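PDB 2BUE: Aac(6')-ib from Escherichia coli, which probably catalyses transfer of the acetyl group of acetyl-CoA to the 6'-amino group of aminoglycoside antibiotics such as kanamycin B, conferring resistance. Local coordinates for residues A[113-118]-A[147-152]; A[77-82]-A[93-98]; A[173-178]-A[187-192]. The protein carries 2 engineered substitutions. All blocks are in the same frame, centred on the assembly; numbering follows the deposited sequence.

Overall arrangement
The three contacts follow one another along the chain and across one mixed sheet of the GNAT fold. Contact 2, a hairpin pairing, and contact 1, the parallel pairing of strands 114-121 and 151-154, have centres about 10 Å apart. They are joined by G116 N to Y96 O (2.9 Å) and by D118 OD2 to Q94 NE2 (2.9 Å), and both reach ribostamycin. Contact 3, the C-terminal hairpin at the sheet edge, lies about 12 Å from contact 1, centre to centre, and meets it through I152 N to Q190 O (2.9 Å). Contacts 2 and 3 do not touch; their centres are about 18 Å apart.

Contact 1 (A[113-118]-A[147-152]); sequences GVRGID and PEVTKI. With CA (calcium ion), chain D; RIO (ribostamycin), chain C.
G113 receives the T150 backbone: T150 N donates to G113 O at 2.9 Å from above the carbonyl plane, about 50° out of it. With no side chain on G113, E148 O and T150 OG1 close in on its backbone; the T150 hydroxyl is itself hydrogen-bonded to D111. Next, V114 lies side by side with K151, both pointing the same way. A bend in the lysine chain (chi3 75°) puts K151 CE 4.0 Å from V114 CG2. R115 N then bonds K151 O at 3.0 Å in a nearly straight link, the firm parallel bridge being R115 with I152. The R115 side chain crosses V149, R115 CG lying 3.6 Å from V149 CG2; the bend at chi2 (-79°) turns CD, and beyond it the guanidinium has the same methyl over one face. R115 NH1 turns back to V114 O and also bonds P112 O, while NH2 gives a bond of 2.7 Å to a water at the guanidinium edge, which reaches E148 OE1 only weakly. E148 OE2 binds a calcium ion at 2.3 Å. I117 CG2 meets I152 CG2 at 4.0 Å, an apolar contact further along the strand. At D118, beyond the reach of 147-152, OD1 accepts from two ribostamycin amines, N2 and N3, the latter the 6'-amine on C12. The pairing thus runs from a metal-bearing loop to the drug pocket. It closes the beta-alpha-beta crossover of strand 114-121, helix 131-144 and strand 151-154: I117 packs on L139 and L143 of that helix, I152 on V140 and F144. Strand 88-97 flanks 114-121 on one side, and strand 183-191 borders 151-154 on the other.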
loop_
_atom_site.group_PDB
_atom_site.type_symbol
_atom_site.label_atom_id
_atom_site.label_comp_id
_atom_site.label_asym_id
_atom_site.label_seq_id
_atom_site.Cartn_x
_atom_site.Cartn_y
_atom_site.Cartn_z
ATOM N N GLY A 113 3.341 -11.211 12.400
ATOM C CA GLY A 113 1.949 -10.834 12.115
ATOM C C GLY A 113 1.780 -9.417 11.572
ATOM O O GLY A 113 0.678 -9.021 11.156
ATOM N N VAL A 114 2.867 -8.641 11.604
ATOM C CA VAL A 114 2.806 -7.259 11.134
ATOM C C VAL A 114 2.800 -7.225 9.588
ATOM O O VAL A 114 3.636 -7.877 8.943
ATOM C CB VAL A 114 3.965 -6.403 11.714
ATOM C CG1 VAL A 114 3.902 -4.984 11.144
ATOM C CG2 VAL A 114 3.881 -6.376 13.250
ATOM N N ARG A 115 1.839 -6.500 9.006
ATOM C CA ARG A 115 1.737 -6.351 7.548
ATOM C C ARG A 115 1.831 -4.874 7.215
ATOM O O ARG A 115 1.264 -4.063 7.943
ATOM C CB ARG A 115 0.396 -6.848 7.012
ATOM C CG ARG A 115 0.115 -8.304 7.329
ATOM C CD ARG A 115 0.882 -9.230 6.361
ATOM N NE ARG A 115 0.699 -10.627 6.771
ATOM C CZ ARG A 115 1.434 -11.227 7.703
ATOM N NH1 ARG A 115 2.411 -10.570 8.336
ATOM N NH2 ARG A 115 1.189 -12.491 8.021
ATOM N N GLY A 116 2.551 -4.533 6.147
ATOM C CA GLY A 116 2.547 -3.143 5.704
ATOM C C GLY A 116 1.796 -3.028 4.394
ATOM O O GLY A 116 1.578 -4.030 3.700
ATOM N N ILE A 117 1.419 -1.810 4.047
ATOM C CA ILE A 117 0.720 -1.555 2.791
ATOM C C ILE A 117 1.305 -0.338 2.065
ATOM O O ILE A 117 1.864 0.583 2.705
ATOM C CB ILE A 117 -0.791 -1.354 3.011
ATOM C CG1 ILE A 117 -1.056 -0.180 3.982
ATOM C CG2 ILE A 117 -1.427 -2.655 3.575
ATOM C CD1 ILE A 117 -2.556 0.252 4.049
ATOM N N ASP A 118 1.124 -0.348 0.749
ATOM C CA ASP A 118 1.445 0.815 -0.117
ATOM C C ASP A 118 0.369 0.822 -1.183
ATOM O O ASP A 118 -0.158 -0.234 -1.543
ATOM C CB ASP A 118 2.802 0.639 -0.794
ATOM C CG ASP A 118 3.933 0.413 0.193
ATOM O OD1 ASP A 118 4.363 1.385 0.841
ATOM O OD2 ASP A 118 4.377 -0.742 0.299
ATOM N N PRO A 147 -6.484 -14.148 10.325
ATOM C CA PRO A 147 -6.368 -14.076 11.805
ATOM C C PRO A 147 -4.934 -14.015 12.344
ATOM O O PRO A 147 -4.735 -13.636 13.517
ATOM C CB PRO A 147 -7.097 -15.349 12.294
ATOM C CG PRO A 147 -7.087 -16.244 11.109
ATOM C CD PRO A 147 -7.142 -15.399 9.885
ATOM N N GLU A 148 -3.947 -14.333 11.502
ATOM C CA GLU A 148 -2.553 -14.269 11.913
ATOM C C GLU A 148 -2.021 -12.820 11.983
ATOM O O GLU A 148 -0.969 -12.563 12.570
ATOM C CB GLU A 148 -1.711 -15.065 10.943
ATOM C CG GLU A 148 -1.958 -16.546 11.029
ATOM C CD GLU A 148 -0.993 -17.294 10.151
ATOM O OE1 GLU A 148 0.161 -16.848 10.016
ATOM O OE2 GLU A 148 -1.387 -18.301 9.576
ATOM N N VAL A 149 -2.740 -11.913 11.339
ATOM C CA VAL A 149 -2.271 -10.516 11.220
ATOM C C VAL A 149 -2.585 -9.752 12.508
ATOM O O VAL A 149 -3.710 -9.786 13.002
ATOM C CB VAL A 149 -2.928 -9.847 10.001
ATOM C CG1 VAL A 149 -2.640 -8.328 10.028
ATOM C CG2 VAL A 149 -2.435 -10.506 8.703
ATOM N N THR A 150 -1.589 -9.043 13.039
ATOM C CA THR A 150 -1.712 -8.405 14.365
ATOM C C THR A 150 -1.826 -6.880 14.299
ATOM O O THR A 150 -2.438 -6.237 15.163
ATOM C CB THR A 150 -0.476 -8.722 15.209
ATOM O OG1 THR A 150 0.713 -8.405 14.460
ATOM C CG2 THR A 150 -0.476 -10.225 15.594
ATOM N N LYS A 151 -1.236 -6.322 13.249
ATOM C CA LYS A 151 -1.097 -4.864 13.148
ATOM C C LYS A 151 -0.753 -4.533 11.708
ATOM O O LYS A 151 -0.044 -5.314 11.065
ATOM C CB LYS A 151 0.079 -4.423 14.042
ATOM C CG LYS A 151 0.315 -2.909 14.036
ATOM C CD LYS A 151 1.304 -2.540 15.143
ATOM C CE LYS A 151 2.730 -2.922 14.783
ATOM N NZ LYS A 151 3.696 -2.731 15.958
ATOM N N ILE A 152 -1.302 -3.430 11.197
ATOM C CA ILE A 152 -0.913 -2.982 9.861
ATOM C C ILE A 152 -0.098 -1.719 10.020
ATOM O O ILE A 152 -0.371 -0.909 10.905
ATOM C CB ILE A 152 -2.120 -2.774 8.943
ATOM C CG1 ILE A 152 -3.006 -4.034 8.957
ATOM C CG2 ILE A 152 -1.672 -2.444 7.514
ATOM C CD1 ILE A 152 -4.371 -3.815 8.365
HETATM CA CA CA D . -3.011 -19.120 8.232
HETATM O O1 RIO C . 6.916 -1.239 -5.077
HETATM C C1 RIO C . 7.237 -2.630 -5.224
HETATM C C2 RIO C . 8.734 -2.814 -4.944
HETATM O O2 RIO C . 9.227 -1.836 -4.006
HETATM C C3 RIO C . 9.152 -2.367 -2.673
HETATM O O3 RIO C . 8.081 -1.744 -1.936
HETATM C C4 RIO C . 8.513 -1.145 -0.651
HETATM C C5 RIO C . 8.498 -2.185 0.506
HETATM O O4 RIO C . 9.419 -3.230 0.245
HETATM C C6 RIO C . 8.784 -1.582 1.894
HETATM N N1 RIO C . 8.565 -2.633 2.929
HETATM C C7 RIO C . 7.828 -0.389 2.168
HETATM C C8 RIO C . 7.958 0.669 1.052
HETATM N N2 RIO C . 7.088 1.829 1.396
HETATM C C9 RIO C . 7.576 0.059 -0.341
HETATM O O5 RIO C . 7.877 1.106 -1.308
HETATM C C10 RIO C . 6.907 1.222 -2.350
HETATM O O6 RIO C . 5.838 2.048 -1.957
HETATM C C11 RIO C . 6.152 3.476 -1.790
HETATM C C12 RIO C . 4.801 4.183 -1.527
HETATM N N3 RIO C . 4.369 3.966 -0.137
HETATM C C13 RIO C . 6.840 4.054 -3.065
HETATM O O7 RIO C . 7.268 5.404 -2.764
HETATM C C14 RIO C . 8.054 3.177 -3.457
HETATM O O8 RIO C . 8.754 3.687 -4.628
HETATM C C15 RIO C . 7.629 1.711 -3.640
HETATM N N4 RIO C . 8.763 0.840 -3.951
HETATM C C16 RIO C . 8.984 -3.900 -2.841
HETATM O O9 RIO C . 10.122 -4.502 -2.243
HETATM C C17 RIO C . 9.130 -4.148 -4.353
HETATM O O10 RIO C . 10.542 -4.355 -4.632
HETATM O O HOH W 1 -0.389 -14.623 7.567
HETATM O O HOH W 2 -2.972 -17.010 7.048
HETATM O O HOH W 3 -1.934 -21.258 8.478
HETATM O O HOH W 4 -3.674 -20.552 10.154
#

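Contact 2 (A[77-82]-A[93-98]); sequences SVTPYI and AQSYVA. With RIO (ribostamycin), chain C.
S95 and Y81 meet through their hydroxyls: chi1 sets S95 OG between its backbone N and carbonyl carbon (60°) and Y81 CG anti to its carbonyl carbon (-49°), and the ring then carries OH to the serine. Y81 OH lies 2.7 Å from S95 OG, with OG at the edge of the ring and near its plane; either could donate. T79 lies on the same face, its CB 3.9 Å from S95 OG. On the other face, Q94 CG also sits between N and carbonyl carbon (chi1 57°), and the chain runs out extended beyond it. V78 CG1 packs against Q94 OE1 at 3.7 Å, and V78 CG2 against Y96 CB at 3.8 Å. The amide is gripped at both ends: Q94 OE1 is bonded to Y92 OH, and Q94 NE2 bonds D118 OD2 as well as donating to ribostamycin O3 at 3.2 Å. Beyond it, the Y96 ring offers one face to ribostamycin N1, which stands 3.2 Å above the ring plane and displaced from its centre, nearest CE1 and CZ, while Y96 OH bonds Q153. The backbones form an antiparallel hairpin ladder, with T79-S95 and Y81-A93 as hydrogen-bonded pairs; T79 N reaches S95 O at 2.8 Å. Past these pairs V97 N bonds S77 O. S77, at positive phi, is the C-prime residue of the Schellman motif that ends helix 70-74. The hairpin therefore has two chemistries. On the Y81 side, where L139 and L142 of helix 131-144 pack on the Y81 side chain, the two buried hydroxyls share one hydrogen bond; on the Q94 side, the fixed amide and the tyrosine face line the aminoglycoside pocket, and that face would probably favour a positively charged amine.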
loop_
_atom_site.group_PDB
_atom_site.type_symbol
_atom_site.label_atom_id
_atom_site.label_comp_id
_atom_site.label_asym_id
_atom_site.label_seq_id
_atom_site.Cartn_x
_atom_site.Cartn_y
_atom_site.Cartn_z
ATOM N N SER A 77 7.984 -11.354 -0.105
ATOM C CA SER A 77 6.824 -11.354 0.788
ATOM C C SER A 77 5.867 -10.190 0.483
ATOM O O SER A 77 5.202 -9.677 1.387
ATOM C CB SER A 77 7.276 -11.348 2.261
ATOM O OG SER A 77 7.894 -12.587 2.592
ATOM N N VAL A 78 5.763 -9.839 -0.800
ATOM C CA VAL A 78 4.868 -8.792 -1.252
ATOM C C VAL A 78 3.752 -9.385 -2.099
ATOM O O VAL A 78 3.997 -10.199 -3.027
ATOM C CB VAL A 78 5.641 -7.691 -2.075
ATOM C CG1 VAL A 78 4.667 -6.654 -2.673
ATOM C CG2 VAL A 78 6.713 -6.997 -1.203
ATOM N N THR A 79 2.533 -8.963 -1.789
ATOM C CA THR A 79 1.344 -9.379 -2.537
ATOM C C THR A 79 0.700 -8.181 -3.224
ATOM O O THR A 79 0.298 -7.222 -2.547
ATOM C CB THR A 79 0.308 -10.047 -1.594
ATOM O OG1 THR A 79 0.914 -11.164 -0.934
ATOM C CG2 THR A 79 -0.936 -10.493 -2.358
ATOM N N PRO A 80 0.614 -8.221 -4.569
ATOM C CA PRO A 80 0.024 -7.120 -5.342
ATOM C C PRO A 80 -1.468 -7.265 -5.591
ATOM O O PRO A 80 -1.958 -8.383 -5.883
ATOM C CB PRO A 80 0.791 -7.180 -6.676
ATOM C CG PRO A 80 1.039 -8.681 -6.891
ATOM C CD PRO A 80 1.152 -9.286 -5.455
ATOM N N TYR A 81 -2.177 -6.135 -5.505
ATOM C CA TYR A 81 -3.617 -6.067 -5.765
ATOM C C TYR A 81 -3.954 -4.984 -6.793
ATOM O O TYR A 81 -3.231 -3.983 -6.904
ATOM C CB TYR A 81 -4.398 -5.707 -4.487
ATOM C CG TYR A 81 -4.020 -6.522 -3.289
ATOM C CD1 TYR A 81 -4.574 -7.786 -3.076
ATOM C CD2 TYR A 81 -3.094 -6.031 -2.371
ATOM C CE1 TYR A 81 -4.195 -8.554 -1.958
ATOM C CE2 TYR A 81 -2.703 -6.769 -1.243
ATOM C CZ TYR A 81 -3.252 -8.039 -1.057
ATOM O OH TYR A 81 -2.891 -8.755 0.061
ATOM N N ILE A 82 -5.063 -5.186 -7.501
ATOM C CA ILE A 82 -5.686 -4.135 -8.286
ATOM C C ILE A 82 -6.971 -3.721 -7.571
ATOM O O ILE A 82 -7.792 -4.576 -7.203
ATOM C CB ILE A 82 -5.968 -4.555 -9.763
ATOM C CG1 ILE A 82 -4.649 -4.922 -10.465
ATOM C CG2 ILE A 82 -6.731 -3.404 -10.479
ATOM C CD1 ILE A 82 -3.644 -3.760 -10.618
ATOM N N ALA A 93 -2.375 -1.654 -5.246
ATOM C CA ALA A 93 -1.969 -1.710 -3.848
ATOM C C ALA A 93 -1.105 -2.943 -3.627
ATOM O O ALA A 93 -1.077 -3.865 -4.466
ATOM C CB ALA A 93 -3.199 -1.712 -2.913
ATOM N N GLN A 94 -0.386 -2.946 -2.521
ATOM C CA GLN A 94 0.383 -4.135 -2.151
ATOM C C GLN A 94 0.403 -4.242 -0.645
ATOM O O GLN A 94 0.330 -3.213 0.057
ATOM C CB GLN A 94 1.802 -4.088 -2.722
ATOM C CG GLN A 94 2.587 -2.835 -2.300
ATOM C CD GLN A 94 3.993 -2.798 -2.873
ATOM O OE1 GLN A 94 4.237 -3.215 -4.020
ATOM N NE2 GLN A 94 4.919 -2.250 -2.097
ATOM N N SER A 95 0.434 -5.482 -0.155
ATOM C CA SER A 95 0.683 -5.733 1.254
ATOM C C SER A 95 1.969 -6.558 1.381
ATOM O O SER A 95 2.337 -7.310 0.462
ATOM C CB SER A 95 -0.487 -6.469 1.917
ATOM O OG SER A 95 -0.718 -7.732 1.307
ATOM N N TYR A 96 2.647 -6.449 2.514
ATOM C CA TYR A 96 3.894 -7.179 2.688
ATOM C C TYR A 96 4.039 -7.644 4.126
ATOM O O TYR A 96 3.474 -7.030 5.055
ATOM C CB TYR A 96 5.137 -6.370 2.198
ATOM C CG TYR A 96 5.293 -5.041 2.911
ATOM C CD1 TYR A 96 5.974 -4.977 4.139
ATOM C CD2 TYR A 96 4.767 -3.851 2.362
ATOM C CE1 TYR A 96 6.107 -3.771 4.836
ATOM C CE2 TYR A 96 4.911 -2.617 3.078
ATOM C CZ TYR A 96 5.573 -2.602 4.298
ATOM O OH TYR A 96 5.732 -1.443 5.026
ATOM N N VAL A 97 4.766 -8.747 4.298
ATOM C CA VAL A 97 5.142 -9.190 5.637
ATOM C C VAL A 97 6.369 -8.379 6.049
ATOM O O VAL A 97 7.449 -8.528 5.476
ATOM C CB VAL A 97 5.453 -10.718 5.658
ATOM C CG1 VAL A 97 5.897 -11.146 7.084
ATOM C CG2 VAL A 97 4.203 -11.504 5.212
ATOM N N ALA A 98 6.224 -7.547 7.079
ATOM C CA ALA A 98 7.312 -6.641 7.456
ATOM C C ALA A 98 8.608 -7.393 7.866
ATOM O O ALA A 98 9.697 -7.032 7.446
ATOM C CB ALA A 98 6.847 -5.697 8.568
HETATM O O1 RIO C . 6.916 -1.239 -5.077
HETATM C C1 RIO C . 7.237 -2.630 -5.224
HETATM C C2 RIO C . 8.734 -2.814 -4.944
HETATM O O2 RIO C . 9.227 -1.836 -4.006
HETATM C C3 RIO C . 9.152 -2.367 -2.673
HETATM O O3 RIO C . 8.081 -1.744 -1.936
HETATM C C4 RIO C . 8.513 -1.145 -0.651
HETATM C C5 RIO C . 8.498 -2.185 0.506
HETATM O O4 RIO C . 9.419 -3.230 0.245
HETATM C C6 RIO C . 8.784 -1.582 1.894
HETATM N N1 RIO C . 8.565 -2.633 2.929
HETATM C C7 RIO C . 7.828 -0.389 2.168
HETATM C C8 RIO C . 7.958 0.669 1.052
HETATM N N2 RIO C . 7.088 1.829 1.396
HETATM C C9 RIO C . 7.576 0.059 -0.341
HETATM O O5 RIO C . 7.877 1.106 -1.308
HETATM C C10 RIO C . 6.907 1.222 -2.350
HETATM O O6 RIO C . 5.838 2.048 -1.957
HETATM C C11 RIO C . 6.152 3.476 -1.790
HETATM C C12 RIO C . 4.801 4.183 -1.527
HETATM N N3 RIO C . 4.369 3.966 -0.137
HETATM C C13 RIO C . 6.840 4.054 -3.065
HETATM O O7 RIO C . 7.268 5.404 -2.764
HETATM C C14 RIO C . 8.054 3.177 -3.457
HETATM O O8 RIO C . 8.754 3.687 -4.628
HETATM C C15 RIO C . 7.629 1.711 -3.640
HETATM N N4 RIO C . 8.763 0.840 -3.951
HETATM C C16 RIO C . 8.984 -3.900 -2.841
HETATM O O9 RIO C . 10.122 -4.502 -2.243
HETATM C C17 RIO C . 9.130 -4.148 -4.353
HETATM O O10 RIO C . 10.542 -4.355 -4.632
#

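Contact 3 (A[173-178]-A[187-192]); sequences ERQGTV and YMVQTR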
loop_
_atom_site.group_PDB
_atom_site.type_symbol
_atom_site.label_atom_id
_atom_site.label_comp_id
_atom_site.label_asym_id
_atom_site.label_seq_id
_atom_site.Cartn_x
_atom_site.Cartn_y
_atom_site.Cartn_z
ATOM N N GLU A 173 -2.544 5.601 12.907
ATOM C CA GLU A 173 -2.033 6.647 13.806
ATOM C C GLU A 173 -0.546 6.847 13.604
ATOM O O GLU A 173 0.217 5.884 13.570
ATOM C CB GLU A 173 -2.357 6.310 15.261
ATOM C CG GLU A 173 -3.881 6.360 15.486
ATOM C CD GLU A 173 -4.344 6.016 16.897
ATOM O OE1 GLU A 173 -3.511 5.738 17.802
ATOM O OE2 GLU A 173 -5.583 6.015 17.092
ATOM N N ARG A 174 -0.145 8.116 13.467
ATOM C CA ARG A 174 1.278 8.460 13.355
ATOM C C ARG A 174 2.035 8.103 14.644
ATOM O O ARG A 174 1.613 8.467 15.743
ATOM C CB ARG A 174 1.458 9.954 13.017
ATOM C CG ARG A 174 1.065 10.315 11.603
ATOM C CD ARG A 174 1.362 11.790 11.295
ATOM N NE ARG A 174 0.140 12.585 11.224
ATOM C CZ ARG A 174 0.086 13.857 10.815
ATOM N NH1 ARG A 174 1.190 14.514 10.481
ATOM N NH2 ARG A 174 -1.077 14.475 10.728
ATOM N N GLN A 175 3.132 7.374 14.496
ATOM C CA GLN A 175 3.972 6.994 15.622
ATOM C C GLN A 175 5.219 7.854 15.757
ATOM O O GLN A 175 5.566 8.285 16.858
ATOM C CB GLN A 175 4.383 5.518 15.495
ATOM C CG GLN A 175 3.197 4.570 15.445
ATOM C CD GLN A 175 2.289 4.754 16.642
ATOM O OE1 GLN A 175 2.726 4.624 17.792
ATOM N NE2 GLN A 175 1.027 5.066 16.389
ATOM N N GLY A 176 5.939 8.031 14.665
ATOM C CA GLY A 176 7.177 8.819 14.696
ATOM C C GLY A 176 7.944 8.635 13.402
ATOM O O GLY A 176 7.472 7.954 12.476
ATOM N N THR A 177 9.141 9.217 13.358
ATOM C CA THR A 177 9.978 9.161 12.189
ATOM C C THR A 177 10.923 7.986 12.285
ATOM O O THR A 177 11.607 7.799 13.311
ATOM C CB THR A 177 10.777 10.493 12.036
ATOM O OG1 THR A 177 9.830 11.567 11.927
ATOM C CG2 THR A 177 11.677 10.465 10.790
ATOM N N VAL A 178 10.987 7.210 11.203
ATOM C CA VAL A 178 11.920 6.104 11.119
ATOM C C VAL A 178 12.796 6.166 9.866
ATOM O O VAL A 178 12.362 6.698 8.813
ATOM C CB VAL A 178 11.153 4.747 11.181
ATOM C CG1 VAL A 178 10.380 4.634 12.498
ATOM C CG2 VAL A 178 10.210 4.604 9.982
ATOM N N TYR A 187 6.236 6.647 10.314
ATOM C CA TYR A 187 5.736 5.309 10.629
ATOM C C TYR A 187 4.324 5.438 11.211
ATOM O O TYR A 187 4.096 6.156 12.195
ATOM C CB TYR A 187 6.660 4.656 11.635
ATOM C CG TYR A 187 6.357 3.205 11.808
ATOM C CD1 TYR A 187 6.499 2.305 10.730
ATOM C CD2 TYR A 187 5.927 2.722 13.038
ATOM C CE1 TYR A 187 6.223 0.929 10.898
ATOM C CE2 TYR A 187 5.631 1.349 13.215
ATOM C CZ TYR A 187 5.767 0.476 12.141
ATOM O OH TYR A 187 5.441 -0.850 12.333
ATOM N N MET A 188 3.368 4.746 10.588
ATOM C CA MET A 188 1.966 4.804 11.011
ATOM C C MET A 188 1.441 3.390 11.208
ATOM O O MET A 188 1.783 2.502 10.443
ATOM C CB MET A 188 1.122 5.492 9.935
ATOM C CG MET A 188 1.611 6.935 9.643
ATOM S SD MET A 188 0.577 7.762 8.437
ATOM C CE MET A 188 -0.934 8.047 9.341
ATOM N N VAL A 189 0.577 3.205 12.199
ATOM C CA VAL A 189 0.061 1.859 12.486
ATOM C C VAL A 189 -1.427 1.864 12.821
ATOM O O VAL A 189 -2.000 2.877 13.268
ATOM C CB VAL A 189 0.869 1.140 13.627
ATOM C CG1 VAL A 189 2.366 1.081 13.344
ATOM C CG2 VAL A 189 0.569 1.740 15.004
ATOM N N GLN A 190 -2.040 0.697 12.628
ATOM C CA GLN A 190 -3.402 0.420 13.058
ATOM C C GLN A 190 -3.394 -1.011 13.618
ATOM O O GLN A 190 -3.105 -1.949 12.888
ATOM C CB GLN A 190 -4.350 0.513 11.867
ATOM C CG GLN A 190 -5.795 0.400 12.255
ATOM C CD GLN A 190 -6.768 0.683 11.130
ATOM O OE1 GLN A 190 -6.407 1.151 10.016
ATOM N NE2 GLN A 190 -8.033 0.443 11.421
ATOM N N THR A 191 -3.670 -1.178 14.913
ATOM C CA THR A 191 -3.640 -2.509 15.540
ATOM C C THR A 191 -4.974 -3.226 15.338
ATOM O O THR A 191 -5.999 -2.596 15.096
ATOM C CB THR A 191 -3.402 -2.420 17.068
ATOM O OG1 THR A 191 -4.511 -1.734 17.673
ATOM C CG2 THR A 191 -2.062 -1.677 17.373
ATOM N N ARG A 192 -4.964 -4.551 15.502
ATOM C CA ARG A 192 -6.198 -5.303 15.404
ATOM C C ARG A 192 -7.170 -4.828 16.472
ATOM O O ARG A 192 -8.334 -4.695 16.185
ATOM C CB ARG A 192 -5.948 -6.802 15.543
ATOM C CG ARG A 192 -7.255 -7.599 15.463
ATOM C CD ARG A 192 -7.004 -9.096 15.560
ATOM N NE ARG A 192 -6.355 -9.630 14.359
ATOM C CZ ARG A 192 -6.994 -9.948 13.228
ATOM N NH1 ARG A 192 -8.310 -9.766 13.111
ATOM N NH2 ARG A 192 -6.289 -10.408 12.183
#
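The Q175 side chain crosses that of V189 at about a right angle, Q175 NE2 lying 3.6 Å from V189 CG2. A bend at chi2 (-55°) turns CD back along its own strand, and NE2 donates to E173 O at 3.0 Å with that oxygen in the amide plane of Q175. E173 O takes a second bond, from V189 N, arriving from the opposite face of its plane, so one carbonyl serves both the side chain and the strand pairing. E173 N completes the E173-V189 pair through V189 O. The ladder then slips by one residue in a beta bulge: Y187 O accepts from Q175 N at 2.8 Å, whereas Y187 N donates to G176 O at 2.8 Å, each donor lying almost in line with the C=O bond it meets. Y187 has Q175 CB at the edge of its ring, V178 CG1 3.8 Å from its CB, and its hydroxyl bonded to Q153. On the opposite side of the sheet, R174 and M188 run side by side; the methionine's chi3 (71°) puts CE 3.8 Å from R174 CG, and R174 goes on to a salt bridge with E168. This bulged hairpin forms one border of the GNAT sheet, with 173-180 as the outermost strand and 183-191 paired inward with 151-154. M188 and R174 pack on helix 161-169, V189 meets K151, and T191 N-caps helix 192-197, whose R192 bonds V149 O and F144 O.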